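Local coordinates for protein beta-L-arabinobiosidase (Bacteroides thetaiotaomicron, PDB 5MQR) that probably hydrolyses arabinose-containing linkages of plant pectin, and carries both sialidase-like and six-hairpin glycosidase domains, at residues D638-Q643 with R1012-N1017; Y674-L679 with I716-W721; R680-E685 with E694-R699. All coordinates share one frame; numbering follows the deposited sequence.

Interaction 1 of 3, residues D638-Q643 with R1012-N1017; sequences DENIVQ and RSRYYN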
loop_
_atom_site.group_PDB
_atom_site.type_symbol
_atom_site.label_atom_id
_atom_site.label_comp_id
_atom_site.label_asym_id
_atom_site.label_seq_id
_atom_site.Cartn_x
_atom_site.Cartn_y
_atom_site.Cartn_z
ATOM N N ASP A 638 14.017 31.525 16.328
ATOM C CA ASP A 638 15.464 31.620 16.126
ATOM C C ASP A 638 16.179 30.313 16.495
ATOM O O ASP A 638 15.716 29.539 17.350
ATOM C CB ASP A 638 16.079 32.807 16.920
ATOM C CG ASP A 638 16.066 32.583 18.446
ATOM O OD1 ASP A 638 14.958 32.418 19.004
ATOM O OD2 ASP A 638 17.146 32.580 19.093
ATOM N N GLU A 639 17.303 30.091 15.830
ATOM C CA GLU A 639 18.240 29.032 16.162
ATOM C C GLU A 639 19.224 29.597 17.202
ATOM O O GLU A 639 20.151 30.317 16.858
ATOM C CB GLU A 639 18.946 28.583 14.887
ATOM C CG GLU A 639 19.844 27.367 15.047
ATOM C CD GLU A 639 20.398 26.846 13.725
ATOM O OE1 GLU A 639 20.455 27.608 12.743
ATOM O OE2 GLU A 639 20.795 25.653 13.675
ATOM N N ASN A 640 19.010 29.277 18.477
ATOM C CA ASN A 640 19.788 29.895 19.552
ATOM C C ASN A 640 21.217 29.381 19.644
ATOM O O ASN A 640 22.154 30.173 19.923
ATOM C CB ASN A 640 19.094 29.774 20.918
ATOM C CG ASN A 640 18.908 28.332 21.375
ATOM O OD1 ASN A 640 18.560 27.467 20.576
ATOM N ND2 ASN A 640 19.139 28.070 22.667
ATOM N N ILE A 641 21.392 28.076 19.428
ATOM C CA ILE A 641 22.692 27.423 19.564
ATOM C C ILE A 641 22.841 26.391 18.467
ATOM O O ILE A 641 21.942 25.565 18.261
ATOM C CB ILE A 641 22.826 26.729 20.935
ATOM C CG1 ILE A 641 22.974 27.758 22.056
ATOM C CG2 ILE A 641 24.041 25.811 20.957
ATOM C CD1 ILE A 641 22.838 27.180 23.459
ATOM N N VAL A 642 23.974 26.440 17.768
ATOM C CA VAL A 642 24.274 25.529 16.665
ATOM C C VAL A 642 25.360 24.549 17.075
ATOM O O VAL A 642 26.425 24.964 17.492
ATOM C CB VAL A 642 24.766 26.310 15.431
ATOM C CG1 VAL A 642 25.125 25.357 14.282
ATOM C CG2 VAL A 642 23.706 27.330 14.992
ATOM N N GLN A 643 25.098 23.251 16.942
ATOM C CA GLN A 643 26.112 22.240 17.204
ATOM C C GLN A 643 26.479 21.561 15.882
ATOM O O GLN A 643 26.649 22.268 14.881
ATOM C CB GLN A 643 25.672 21.348 18.361
ATOM C CG GLN A 643 25.573 22.155 19.664
ATOM C CD GLN A 643 25.571 21.316 20.931
ATOM O OE1 GLN A 643 26.248 21.663 21.891
ATOM N NE2 GLN A 643 24.791 20.215 20.958
ATOM N N ARG A 1012 17.744 28.102 28.671
ATOM C CA ARG A 1012 18.203 26.772 29.089
ATOM C C ARG A 1012 17.252 25.593 28.774
ATOM O O ARG A 1012 17.715 24.483 28.470
ATOM C CB ARG A 1012 18.503 26.762 30.585
ATOM C CG ARG A 1012 17.317 27.113 31.479
ATOM C CD ARG A 1012 17.732 27.091 32.954
ATOM N NE ARG A 1012 17.583 25.762 33.538
ATOM C CZ ARG A 1012 17.999 25.415 34.752
ATOM N NH1 ARG A 1012 18.640 26.280 35.550
ATOM N NH2 ARG A 1012 17.766 24.185 35.186
ATOM N N SER A 1013 15.942 25.829 28.890
ATOM C CA SER A 1013 14.958 24.763 28.712
ATOM C C SER A 1013 14.716 24.385 27.256
ATOM O O SER A 1013 14.200 23.300 26.984
ATOM C CB SER A 1013 13.622 25.155 29.319
ATOM O OG SER A 1013 13.727 25.176 30.706
ATOM N N ARG A 1014 15.036 25.289 26.336
ATOM C CA ARG A 1014 14.682 25.094 24.935
ATOM C C ARG A 1014 15.377 23.872 24.372
ATOM O O ARG A 1014 16.592 23.747 24.513
ATOM C CB ARG A 1014 15.038 26.324 24.105
ATOM C CG ARG A 1014 14.200 27.537 24.425
ATOM C CD ARG A 1014 14.645 28.744 23.627
ATOM N NE ARG A 1014 14.446 28.534 22.190
ATOM C CZ ARG A 1014 14.895 29.352 21.234
ATOM N NH1 ARG A 1014 15.559 30.468 21.559
ATOM N NH2 ARG A 1014 14.664 29.066 19.949
ATOM N N TYR A 1015 14.594 22.988 23.755
ATOM C CA TYR A 1015 15.100 21.779 23.093
ATOM C C TYR A 1015 15.773 20.806 24.069
ATOM O O TYR A 1015 16.738 20.143 23.703
ATOM C CB TYR A 1015 16.075 22.137 21.940
ATOM C CG TYR A 1015 15.592 23.296 21.079
ATOM C CD1 TYR A 1015 14.370 23.230 20.394
ATOM C CD2 TYR A 1015 16.338 24.457 20.964
ATOM C CE1 TYR A 1015 13.905 24.288 19.634
ATOM C CE2 TYR A 1015 15.880 25.520 20.190
ATOM C CZ TYR A 1015 14.661 25.429 19.537
ATOM O OH TYR A 1015 14.239 26.494 18.780
ATOM N N TYR A 1016 15.254 20.696 25.292
ATOM C CA TYR A 1016 15.852 19.833 26.296
ATOM C C TYR A 1016 15.828 18.354 25.864
ATOM O O TYR A 1016 14.837 17.838 25.349
ATOM C CB TYR A 1016 15.128 20.031 27.627
ATOM C CG TYR A 1016 15.877 19.632 28.878
ATOM C CD1 TYR A 1016 17.207 20.048 29.105
ATOM C CD2 TYR A 1016 15.248 18.890 29.879
ATOM C CE1 TYR A 1016 17.872 19.691 30.252
ATOM C CE2 TYR A 1016 15.912 18.567 31.038
ATOM C CZ TYR A 1016 17.230 18.955 31.209
ATOM O OH TYR A 1016 17.905 18.609 32.359
ATOM N N ASN A 1017 16.940 17.683 26.087
ATOM C CA ASN A 1017 17.130 16.309 25.668
ATOM C C ASN A 1017 17.396 15.443 26.892
ATOM O O ASN A 1017 18.543 15.178 27.245
ATOM C CB ASN A 1017 18.286 16.233 24.671
ATOM C CG ASN A 1017 18.510 14.827 24.161
ATOM O OD1 ASN A 1017 17.565 14.012 24.122
ATOM N ND2 ASN A 1017 19.760 14.510 23.809
HETATM O O HOH W 1 18.642 25.833 24.743
#
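R1014 meets D638 end-on with two nitrogens, a worked example of how one arginine can tie two loops together. NH2 donates to the backbone O of D638 at 2.8 Å, while NH1 forms a longer salt bridge with D638 OD1 at 3.3 Å, reaching the syn side but 30° out of the carboxylate plane. A bend at chi3 (64°) in an otherwise extended chain sets the guanidinium there. Over one of its faces lies the amide of N640, coming from the opposite direction, the two planes only 22° apart. The backbone O of R1014 accepts a hydrogen bond from a water that in turn accepts from N640 ND2, which also bonds E1011. A leucine in place of R1014 would probably leave D638 without its charge partner and the N640 amide without the group it stacks on. Next along the chain, Y1015 turns the edge of its ring to N640 OD1, 3.3 Å from CE2. Its OH receives a bond from R1014 NH2 at 2.9 Å and is shared with E637. R1014 and Y1015 are the central residues of a type II beta turn, S1013 to Y1016, consistent with the long inter-helical loops of six-hairpin (alpha/alpha)6-barrel glycosidases.

Interaction 2 of 3, residues Y674-L679 with I716-W721; sequences YRWWSL and IYESRW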
loop_
_atom_site.group_PDB
_atom_site.type_symbol
_atom_site.label_atom_id
_atom_site.label_comp_id
_atom_site.label_asym_id
_atom_site.label_seq_id
_atom_site.Cartn_x
_atom_site.Cartn_y
_atom_site.Cartn_z
ATOM N N TYR A 674 9.040 16.764 15.155
ATOM C CA TYR A 674 9.690 17.748 15.998
ATOM C C TYR A 674 10.777 17.137 16.905
ATOM O O TYR A 674 11.849 17.693 17.045
ATOM C CB TYR A 674 8.676 18.514 16.858
ATOM C CG TYR A 674 9.332 19.440 17.873
ATOM C CD1 TYR A 674 9.897 20.638 17.476
ATOM C CD2 TYR A 674 9.433 19.080 19.202
ATOM C CE1 TYR A 674 10.523 21.475 18.378
ATOM C CE2 TYR A 674 10.060 19.916 20.134
ATOM C CZ TYR A 674 10.603 21.106 19.712
ATOM O OH TYR A 674 11.204 21.941 20.616
ATOM N N ARG A 675 10.486 16.005 17.512
ATOM C CA ARG A 675 11.399 15.435 18.505
ATOM C C ARG A 675 12.646 14.889 17.831
ATOM O O ARG A 675 13.721 14.935 18.428
ATOM C CB ARG A 675 10.712 14.371 19.353
ATOM C CG ARG A 675 9.742 14.972 20.388
ATOM C CD ARG A 675 10.451 15.801 21.459
ATOM N NE ARG A 675 11.399 14.990 22.186
ATOM C CZ ARG A 675 11.214 14.463 23.399
ATOM N NH1 ARG A 675 10.104 14.687 24.119
ATOM N NH2 ARG A 675 12.176 13.697 23.907
ATOM N N TRP A 676 12.519 14.420 16.583
ATOM C CA TRP A 676 13.728 14.075 15.839
ATOM C C TRP A 676 14.565 15.328 15.519
ATOM O O TRP A 676 15.772 15.299 15.665
ATOM C CB TRP A 676 13.435 13.317 14.555
ATOM C CG TRP A 676 13.056 11.907 14.729
ATOM C CD1 TRP A 676 11.951 11.304 14.206
ATOM C CD2 TRP A 676 13.775 10.890 15.428
ATOM N NE1 TRP A 676 11.930 9.975 14.543
ATOM C CE2 TRP A 676 13.028 9.691 15.301
ATOM C CE3 TRP A 676 14.948 10.876 16.179
ATOM C CZ2 TRP A 676 13.418 8.489 15.884
ATOM C CZ3 TRP A 676 15.350 9.680 16.752
ATOM C CH2 TRP A 676 14.586 8.498 16.603
ATOM N N TRP A 677 13.897 16.397 15.078
ATOM C CA TRP A 677 14.536 17.655 14.725
ATOM C C TRP A 677 15.226 18.280 15.940
ATOM O O TRP A 677 16.284 18.903 15.836
ATOM C CB TRP A 677 13.458 18.603 14.162
ATOM C CG TRP A 677 13.896 19.994 13.797
ATOM C CD1 TRP A 677 14.415 20.410 12.607
ATOM C CD2 TRP A 677 13.778 21.151 14.603
ATOM N NE1 TRP A 677 14.646 21.758 12.631
ATOM C CE2 TRP A 677 14.263 22.241 13.849
ATOM C CE3 TRP A 677 13.328 21.378 15.902
ATOM C CZ2 TRP A 677 14.314 23.537 14.354
ATOM C CZ3 TRP A 677 13.369 22.667 16.401
ATOM C CH2 TRP A 677 13.850 23.733 15.621
ATOM N N SER A 678 14.594 18.114 17.086
ATOM C CA SER A 678 15.129 18.584 18.327
ATOM C C SER A 678 16.340 17.768 18.766
ATOM O O SER A 678 17.391 18.331 19.026
ATOM C CB SER A 678 14.066 18.492 19.408
ATOM O OG SER A 678 14.535 19.281 20.463
ATOM N N LEU A 679 16.173 16.449 18.848
ATOM C CA LEU A 679 17.262 15.541 19.238
ATOM C C LEU A 679 18.520 15.797 18.419
ATOM O O LEU A 679 19.614 15.820 18.951
ATOM C CB LEU A 679 16.850 14.080 19.064
ATOM C CG LEU A 679 17.920 13.053 19.413
ATOM C CD1 LEU A 679 18.092 12.965 20.920
ATOM C CD2 LEU A 679 17.583 11.701 18.839
ATOM N N ILE A 716 20.158 6.775 24.379
ATOM C CA ILE A 716 20.401 5.560 23.616
ATOM C C ILE A 716 19.088 4.953 23.143
ATOM O O ILE A 716 18.990 4.517 21.994
ATOM C CB ILE A 716 21.230 4.544 24.418
ATOM C CG1 ILE A 716 22.613 5.134 24.697
ATOM C CG2 ILE A 716 21.352 3.231 23.664
ATOM C CD1 ILE A 716 23.385 4.431 25.787
ATOM N N TYR A 717 18.097 4.902 24.026
ATOM C CA TYR A 717 16.783 4.331 23.659
ATOM C C TYR A 717 16.130 5.116 22.508
ATOM O O TYR A 717 15.498 4.522 21.630
ATOM C CB TYR A 717 15.835 4.234 24.855
ATOM C CG TYR A 717 15.832 2.895 25.611
ATOM C CD1 TYR A 717 16.844 2.549 26.498
ATOM C CD2 TYR A 717 14.763 1.995 25.467
ATOM C CE1 TYR A 717 16.803 1.349 27.192
ATOM C CE2 TYR A 717 14.718 0.809 26.155
ATOM C CZ TYR A 717 15.743 0.472 27.010
ATOM O OH TYR A 717 15.673 -0.750 27.664
ATOM N N GLU A 718 16.291 6.439 22.499
ATOM C CA GLU A 718 15.763 7.254 21.420
ATOM C C GLU A 718 16.615 7.148 20.169
ATOM O O GLU A 718 16.080 6.971 19.073
ATOM C CB GLU A 718 15.663 8.718 21.815
ATOM C CG GLU A 718 14.823 9.586 20.863
ATOM C CD GLU A 718 13.334 9.586 21.199
ATOM O OE1 GLU A 718 12.864 8.626 21.859
ATOM O OE2 GLU A 718 12.633 10.557 20.818
ATOM N N SER A 719 17.924 7.276 20.328
ATOM C CA SER A 719 18.823 7.376 19.192
ATOM C C SER A 719 19.072 6.057 18.483
ATOM O O SER A 719 19.630 6.050 17.390
ATOM C CB SER A 719 20.148 7.991 19.609
ATOM O OG SER A 719 19.934 9.269 20.202
ATOM N N ARG A 720 18.669 4.937 19.087
ATOM C CA ARG A 720 18.921 3.626 18.480
ATOM C C ARG A 720 18.183 3.446 17.152
ATOM O O ARG A 720 18.547 2.563 16.385
ATOM C CB ARG A 720 18.602 2.483 19.445
ATOM C CG ARG A 720 17.119 2.312 19.758
ATOM C CD ARG A 720 16.906 1.274 20.849
ATOM N NE ARG A 720 15.531 1.306 21.364
ATOM C CZ ARG A 720 14.894 0.276 21.932
ATOM N NH1 ARG A 720 15.479 -0.911 22.033
ATOM N NH2 ARG A 720 13.641 0.427 22.372
ATOM N N TRP A 721 17.174 4.291 16.889
ATOM C CA TRP A 721 16.373 4.241 15.660
ATOM C C TRP A 721 16.946 5.006 14.482
ATOM O O TRP A 721 16.435 4.886 13.365
ATOM C CB TRP A 721 14.930 4.707 15.941
ATOM C CG TRP A 721 14.293 3.874 16.983
ATOM C CD1 TRP A 721 14.106 4.213 18.291
ATOM C CD2 TRP A 721 13.818 2.528 16.847
ATOM N NE1 TRP A 721 13.517 3.182 18.965
ATOM C CE2 TRP A 721 13.340 2.128 18.107
ATOM C CE3 TRP A 721 13.748 1.621 15.780
ATOM C CZ2 TRP A 721 12.803 0.870 18.338
ATOM C CZ3 TRP A 721 13.213 0.366 16.009
ATOM C CH2 TRP A 721 12.739 0.001 17.290
HETATM O O HOH W 2 13.747 13.075 21.035
#
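The indole of W676 reaches E718 edge-on: the backbone O of E718 lies near the ring plane, 3.3 Å from CH2. The same corner of the indole packs on the aliphatic start of W721, whose CB is 3.9 Å from CH2. Beyond that point W721 CZ2 lies over one face of the R720 guanidinium and Y717 CD2 over the opposite face, both toward its rim and with their rings steeply inclined to it. This is helix-to-helix packing within the helical glycosidase domain, joining helix 666-680 to helix 712-719 and the residues that follow it, with N1022 of helix 1022-1029 also against W676. L679 adds a methyl: CD2 sits 3.6 Å from S719 OG, a hydroxyl bonded back to H715 O, and also touches E718 CG. E718 bends at chi2 (87°), which carries its carboxylate past L679 CD2 toward R675. There the charges approach without pairing, R675 NH2 being 4.4 Å from E718 OE2 and the oxygen well out of the guanidinium plane. A water bridges them instead, donating hydrogen bonds to E718 OE2 at 2.8 Å and to R675 O, and accepting from R675 NE. N1022 N and D1023 N also hold the carboxylate, Q986 and S1019 the arginine.

Interaction 3 of 3, residues R680-E685 with E694-R699; sequences RKHIKE and EFLVQR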
loop_
_atom_site.group_PDB
_atom_site.type_symbol
_atom_site.label_atom_id
_atom_site.label_comp_id
_atom_site.label_asym_id
_atom_site.label_seq_id
_atom_site.Cartn_x
_atom_site.Cartn_y
_atom_site.Cartn_z
ATOM N N ARG A 680 18.344 16.024 17.120
ATOM C CA ARG A 680 19.468 16.229 16.227
ATOM C C ARG A 680 20.382 17.405 16.635
ATOM O O ARG A 680 21.601 17.352 16.403
ATOM C CB ARG A 680 19.003 16.272 14.752
ATOM C CG ARG A 680 19.572 17.378 13.875
ATOM C CD ARG A 680 18.681 18.569 14.141
ATOM N NE ARG A 680 19.332 19.795 13.963
ATOM C CZ ARG A 680 18.719 20.966 14.004
ATOM N NH1 ARG A 680 17.405 21.102 14.226
ATOM N NH2 ARG A 680 19.478 22.029 13.816
ATOM N N LYS A 681 19.811 18.424 17.281
ATOM C CA LYS A 681 20.583 19.571 17.763
ATOM C C LYS A 681 21.654 19.169 18.750
ATOM O O LYS A 681 22.642 19.896 18.924
ATOM C CB LYS A 681 19.685 20.607 18.440
ATOM C CG LYS A 681 18.730 21.344 17.504
ATOM C CD LYS A 681 17.741 22.191 18.309
ATOM C CE LYS A 681 16.904 23.107 17.419
ATOM N NZ LYS A 681 17.702 24.236 16.861
ATOM N N HIS A 682 21.457 18.014 19.402
ATOM C CA HIS A 682 22.329 17.566 20.478
ATOM C C HIS A 682 23.511 16.725 20.030
ATOM O O HIS A 682 24.367 16.388 20.845
ATOM C CB HIS A 682 21.518 16.866 21.567
ATOM C CG HIS A 682 20.581 17.787 22.264
ATOM N ND1 HIS A 682 20.950 18.509 23.377
ATOM C CD2 HIS A 682 19.316 18.161 21.966
ATOM C CE1 HIS A 682 19.935 19.266 23.755
ATOM N NE2 HIS A 682 18.939 19.084 22.906
ATOM N N ILE A 683 23.599 16.437 18.745
ATOM C CA ILE A 683 24.800 15.825 18.221
ATOM C C ILE A 683 25.877 16.908 18.181
ATOM O O ILE A 683 25.702 17.939 17.508
ATOM C CB ILE A 683 24.538 15.231 16.840
ATOM C CG1 ILE A 683 23.478 14.127 16.978
ATOM C CG2 ILE A 683 25.838 14.698 16.241
ATOM C CD1 ILE A 683 22.848 13.704 15.672
ATOM N N LYS A 684 26.974 16.676 18.892
ATOM C CA LYS A 684 28.049 17.666 19.038
ATOM C C LYS A 684 29.397 17.130 18.568
ATOM O O LYS A 684 29.773 16.036 18.946
ATOM C CB LYS A 684 28.153 18.005 20.513
ATOM C CG LYS A 684 29.043 19.188 20.866
ATOM C CD LYS A 684 28.907 19.451 22.363
ATOM C CE LYS A 684 29.862 20.520 22.856
ATOM N NZ LYS A 684 29.619 21.761 22.090
ATOM N N GLU A 685 30.139 17.894 17.769
ATOM C CA GLU A 685 31.503 17.471 17.394
ATOM C C GLU A 685 32.417 17.635 18.603
ATOM O O GLU A 685 32.268 18.589 19.354
ATOM C CB GLU A 685 32.030 18.226 16.157
ATOM C CG GLU A 685 31.179 17.930 14.920
ATOM C CD GLU A 685 31.646 18.522 13.583
ATOM O OE1 GLU A 685 32.551 19.404 13.527
ATOM O OE2 GLU A 685 31.042 18.089 12.556
ATOM N N GLU A 694 22.637 17.176 26.767
ATOM C CA GLU A 694 21.347 17.211 27.457
ATOM C C GLU A 694 20.785 18.653 27.382
ATOM O O GLU A 694 19.679 18.870 26.825
ATOM C CB GLU A 694 21.522 16.745 28.917
ATOM C CG GLU A 694 20.276 16.791 29.782
ATOM C CD GLU A 694 20.552 16.684 31.279
ATOM O OE1 GLU A 694 20.927 15.605 31.770
ATOM O OE2 GLU A 694 20.319 17.680 31.983
ATOM N N PHE A 695 21.548 19.602 27.958
ATOM C CA PHE A 695 21.327 21.039 27.809
ATOM C C PHE A 695 22.179 21.509 26.642
ATOM O O PHE A 695 23.352 21.113 26.538
ATOM C CB PHE A 695 21.831 21.813 29.024
ATOM C CG PHE A 695 20.902 21.811 30.209
ATOM C CD1 PHE A 695 19.866 22.719 30.288
ATOM C CD2 PHE A 695 21.113 20.952 31.267
ATOM C CE1 PHE A 695 19.032 22.763 31.396
ATOM C CE2 PHE A 695 20.289 20.974 32.378
ATOM C CZ PHE A 695 19.244 21.890 32.444
ATOM N N LEU A 696 21.627 22.376 25.794
ATOM C CA LEU A 696 22.438 23.057 24.765
ATOM C C LEU A 696 23.323 24.136 25.400
ATOM O O LEU A 696 24.491 24.247 25.057
ATOM C CB LEU A 696 21.585 23.683 23.665
ATOM C CG LEU A 696 20.724 22.726 22.849
ATOM C CD1 LEU A 696 19.906 23.537 21.855
ATOM C CD2 LEU A 696 21.560 21.700 22.112
ATOM N N VAL A 697 22.758 24.902 26.331
ATOM C CA VAL A 697 23.527 25.892 27.075
ATOM C C VAL A 697 24.629 25.243 27.933
ATOM O O VAL A 697 24.520 24.079 28.341
ATOM C CB VAL A 697 22.641 26.795 27.975
ATOM C CG1 VAL A 697 21.592 27.550 27.148
ATOM C CG2 VAL A 697 22.027 25.996 29.126
ATOM N N GLN A 698 25.694 26.011 28.167
ATOM C CA GLN A 698 26.888 25.527 28.856
ATOM C C GLN A 698 26.595 25.366 30.339
ATOM O O GLN A 698 26.392 26.358 31.021
ATOM C CB GLN A 698 28.045 26.525 28.687
ATOM C CG GLN A 698 29.323 26.190 29.455
ATOM C CD GLN A 698 30.069 25.049 28.818
ATOM O OE1 GLN A 698 30.170 23.934 29.383
ATOM N NE2 GLN A 698 30.585 25.303 27.611
ATOM N N ARG A 699 26.617 24.141 30.851
ATOM C CA ARG A 699 26.378 23.917 32.292
ATOM C C ARG A 699 27.694 23.834 33.086
ATOM O O ARG A 699 28.672 23.276 32.615
ATOM C CB ARG A 699 25.509 22.676 32.502
ATOM C CG ARG A 699 24.227 22.711 31.670
ATOM C CD ARG A 699 23.241 23.748 32.172
ATOM N NE ARG A 699 22.575 23.298 33.385
ATOM C CZ ARG A 699 21.929 24.082 34.251
ATOM N NH1 ARG A 699 21.860 25.400 34.085
ATOM N NH2 ARG A 699 21.352 23.541 35.309
#
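L696 lays a methyl on the imidazole of H682, next to a small antiparallel beta hairpin. Its strands, 683-684 and 691-692, follow directly on helix 666-680, and a type I turn from R680 to I683 makes the change from helix to strand. The chain after the second strand packs beside the turn that precedes the first, in a buried contact.

The leading interaction is CH-pi: L696 CD2 stands 3.6 Å from the centroid of the H682 ring, 24° off the normal, and so over the face but shifted toward the rim on the side of CE1 and ND1. With CG anti to the carbonyl carbon (chi1 -61°) and an extended chi2 (177°), the leucine carries CD2 out over the imidazole, and the two side chains cross at about a right angle. Purely apolar packing is thinner, with the same methyl 4.3 Å from K681 CB.

Among the polar neighbours, L696 CD2 also lies against K681 O, which Q643 NE2 bonds. Both ring nitrogens of H682 are engaged outside this pair of segments, NE2 with Y1015 O and ND1 with T693 OG1, which probably fixes the rotation of the imidazole under the leucine. Between those two nitrogens, the ring carbon CE1 of H682 is approached by the backbone O of E694 to 3.1 Å.

Overall arrangement
Along the chain the three contacts are nested, interaction 3 within the loop closed by interaction 2, and both within that of interaction 1. In space, interactions 1 and 3 are closest, with centres about 7 Å apart. Two probable hydrogen bonds join them, Y1015 O to H682 NE2 and Y1016 OH to E694 OE2, both 2.6 Å. Interaction 2 lies deeper in the chain, its centre about 15 Å from interaction 1 and 13 Å from interaction 3. It meets the turn of interaction 1 where N1017 OD1 packs 3.4 Å from L679 CD1, while helix 666-680 leads directly into 680-685. On the side of interaction 3, a bound buffer molecule, EPE, lies about 6 Å from the side chain of F695.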